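Local coordinates for pyridoxamine 5'-phosphate oxidase-related, FMN-binding protein (Mycobacterium smegmatis, PDB 6ECI), which binds flavin adenine dinucleotide and belongs to the FAD-sequestering proteins that protect mycobacteria against hypoxic and oxidative stress, at the interface of chains A and B. Numbering follows the deposited sequence. Chains: chain A/B, Pyridoxamine 5'-phosphate oxidase-related, FMN-binding protein.

The interface of chains A and B. Residues chain A 34, 68, 70, 79, 81; chain B 23, 25, 34, 36.
B:Arg23 and A:Asp70 form a salt bridge across the interface of the two copies. The terminal nitrogen NH1 of B:Arg23 gives a hydrogen bond of 2.7 Å to the carboxylate oxygen OD2 of A:Asp70. The bond is moderately bent, 148° at the hydrogen. The N-H is directed at the syn lone pair of OD2, on the side of OD1, and OD2 lies in the guanidinium plane. The carboxylate and guanidinium planes are nearly coplanar, 16° apart. The other oxygen, OD1, is also near NH1, but no N-H points to it. The B:Arg23 chain bends at chi2 and chi3, which turns its tip towards A:Asp70.

A:Glu68 lies against the aliphatic stem of the same arginine. CD of A:Glu68 is 3.6 Å from CD of B:Arg23. OE1 of A:Glu68 is 4.1 Å from NE of B:Arg23, too far for a salt bridge, but the opposite charges probably attract. This second carboxylate probably adds to the negative field around the guanidinium.

Apolar contacts continue the patch. B:Ile34 sends its two branches to different partners. CG2 of B:Ile34 meets CD1 of A:Ile81 at 3.6 Å. CG1 is anti to the backbone N (chi1 -180°), and CD1 of B:Ile34 reaches CG of A:Glu68 at 3.7 Å. The ring atom CG of B:Pro36 packs on CB of A:Ser79 at 3.6 Å. A:Ile34 and B:Val25 approach more loosely.

The two-fold repeats every contact with the chains exchanged. B:Pro36 and A:Ser79 are both FAD-binding residues, so the FAD site probably draws on both chains at this interface. The patch joins strands 31-41, 64-72 and 76-88 of chain A to strands 21-28 and 31-41 of chain B, in two facing flavin-binding split barrels.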
ATOM      1  N   ILE A  34       1.105   5.051  -7.143  1.00 16.25           N
ATOM      2  CA  ILE A  34       0.659   3.799  -6.549  1.00 21.30           C
ATOM      3  C   ILE A  34      -0.644   3.379  -7.218  1.00 17.77           C
ATOM      4  O   ILE A  34      -1.536   4.206  -7.435  1.00 20.02           O
ATOM      5  CB  ILE A  34       0.505   3.923  -5.015  1.00 24.36           C
ATOM      6  CG1 ILE A  34      -0.171   2.683  -4.431  1.00 29.39           C
ATOM      7  CG2 ILE A  34      -0.241   5.189  -4.638  1.00 16.87           C
ATOM      8  CD1 ILE A  34      -0.006   2.562  -2.935  1.00 39.53           C
ATOM      9  N   GLU A  68       3.075  -4.562  -3.115  1.00 17.23           N
ATOM     10  CA  GLU A  68       2.850  -4.627  -1.682  1.00 12.42           C
ATOM     11  C   GLU A  68       1.455  -5.161  -1.408  1.00 15.64           C
ATOM     12  O   GLU A  68       0.504  -4.834  -2.127  1.00 17.09           O
ATOM     13  CB  GLU A  68       3.022  -3.252  -1.029  1.00 10.95           C
ATOM     14  CG  GLU A  68       3.193  -3.298   0.478  1.00 20.51           C
ATOM     15  CD  GLU A  68       1.872  -3.226   1.227  1.00 19.68           C
ATOM     16  OE1 GLU A  68       0.816  -3.049   0.582  1.00 13.33           O
ATOM     17  OE2 GLU A  68       1.894  -3.344   2.470  1.00 25.27           O
ATOM     18  N   ASP A  70      -0.879  -6.647   2.349  1.00 11.71           N
ATOM     19  CA  ASP A  70      -0.806  -6.799   3.795  1.00 12.55           C
ATOM     20  C   ASP A  70      -2.165  -7.221   4.331  1.00 15.98           C
ATOM     21  O   ASP A  70      -3.157  -7.289   3.600  1.00 18.37           O
ATOM     22  CB  ASP A  70      -0.331  -5.506   4.468  1.00 14.25           C
ATOM     23  CG  ASP A  70      -1.139  -4.295   4.047  1.00 15.29           C
ATOM     24  OD1 ASP A  70      -2.388  -4.346   4.113  1.00 18.04           O
ATOM     25  OD2 ASP A  70      -0.527  -3.282   3.652  1.00 19.62           O
ATOM     26  N   SER A  79       3.019  -7.825   6.456  1.00 15.82           N
ATOM     27  CA  SER A  79       3.091  -7.166   5.161  1.00 18.15           C
ATOM     28  C   SER A  79       4.194  -7.818   4.343  1.00 15.76           C
ATOM     29  O   SER A  79       5.178  -8.321   4.889  1.00 14.69           O
ATOM     30  CB  SER A  79       3.350  -5.662   5.291  1.00 13.95           C
ATOM     31  OG  SER A  79       4.655  -5.417   5.775  1.00  9.34           O
ATOM     32  N   ILE A  81       6.498  -7.207   0.645  1.00 14.12           N
ATOM     33  CA  ILE A  81       6.905  -6.307  -0.427  1.00 13.77           C
ATOM     34  C   ILE A  81       7.723  -7.100  -1.432  1.00 15.13           C
ATOM     35  O   ILE A  81       8.684  -7.780  -1.056  1.00 19.07           O
ATOM     36  CB  ILE A  81       7.714  -5.111   0.103  1.00 16.72           C
ATOM     37  CG1 ILE A  81       6.936  -4.374   1.193  1.00 16.99           C
ATOM     38  CG2 ILE A  81       8.062  -4.161  -1.033  1.00 17.13           C
ATOM     39  CD1 ILE A  81       7.736  -3.294   1.880  1.00 17.74           C
TER
ATOM     40  N   ARG B  23      -0.788   2.732   3.967  1.00 18.16           N
ATOM     41  CA  ARG B  23       0.616   2.619   3.597  1.00 16.23           C
ATOM     42  C   ARG B  23       1.190   3.984   3.254  1.00 18.98           C
ATOM     43  O   ARG B  23       0.617   4.715   2.439  1.00 17.39           O
ATOM     44  CB  ARG B  23       0.785   1.664   2.412  1.00 16.88           C
ATOM     45  CG  ARG B  23       0.432   0.224   2.739  1.00 31.55           C
ATOM     46  CD  ARG B  23      -0.362  -0.424   1.627  1.00 26.73           C
ATOM     47  NE  ARG B  23      -1.750   0.020   1.583  1.00 44.90           N
ATOM     48  CZ  ARG B  23      -2.756  -0.597   2.194  1.00 22.90           C
ATOM     49  NH1 ARG B  23      -2.534  -1.689   2.915  1.00 14.95           N
ATOM     50  NH2 ARG B  23      -3.987  -0.121   2.084  1.00 24.40           N
ATOM     51  N   VAL B  25       4.134   5.898   1.362  1.00 13.69           N
ATOM     52  CA  VAL B  25       5.056   5.669   0.254  1.00 20.17           C
ATOM     53  C   VAL B  25       5.989   6.867   0.169  1.00 18.45           C
ATOM     54  O   VAL B  25       5.536   8.003  -0.022  1.00 17.85           O
ATOM     55  CB  VAL B  25       4.314   5.448  -1.076  1.00 25.41           C
ATOM     56  CG1 VAL B  25       5.299   5.354  -2.231  1.00 15.15           C
ATOM     57  CG2 VAL B  25       3.459   4.192  -1.002  1.00 23.63           C
ATOM     58  N   ILE B  34       7.898   1.703   0.838  1.00 21.87           N
ATOM     59  CA  ILE B  34       6.515   1.693   1.294  1.00 25.87           C
ATOM     60  C   ILE B  34       6.475   1.187   2.729  1.00 25.72           C
ATOM     61  O   ILE B  34       7.179   0.234   3.084  1.00 22.44           O
ATOM     62  CB  ILE B  34       5.613   0.851   0.365  1.00 21.67           C
ATOM     63  CG1 ILE B  34       4.166   0.858   0.865  1.00 24.41           C
ATOM     64  CG2 ILE B  34       6.144  -0.558   0.223  1.00 22.74           C
ATOM     65  CD1 ILE B  34       3.168   0.346  -0.150  1.00 39.94           C
ATOM     66  N   PRO B  36       3.664   0.141   5.610  1.00 18.75           N
ATOM     67  CA  PRO B  36       2.319  -0.050   6.167  1.00 19.53           C
ATOM     68  C   PRO B  36       2.228   0.577   7.551  1.00 19.75           C
ATOM     69  O   PRO B  36       3.120   0.412   8.387  1.00 19.20           O
ATOM     70  CB  PRO B  36       2.168  -1.575   6.221  1.00 11.07           C
ATOM     71  CG  PRO B  36       3.161  -2.093   5.232  1.00 20.59           C
ATOM     72  CD  PRO B  36       4.316  -1.136   5.283  1.00 21.96           C
TER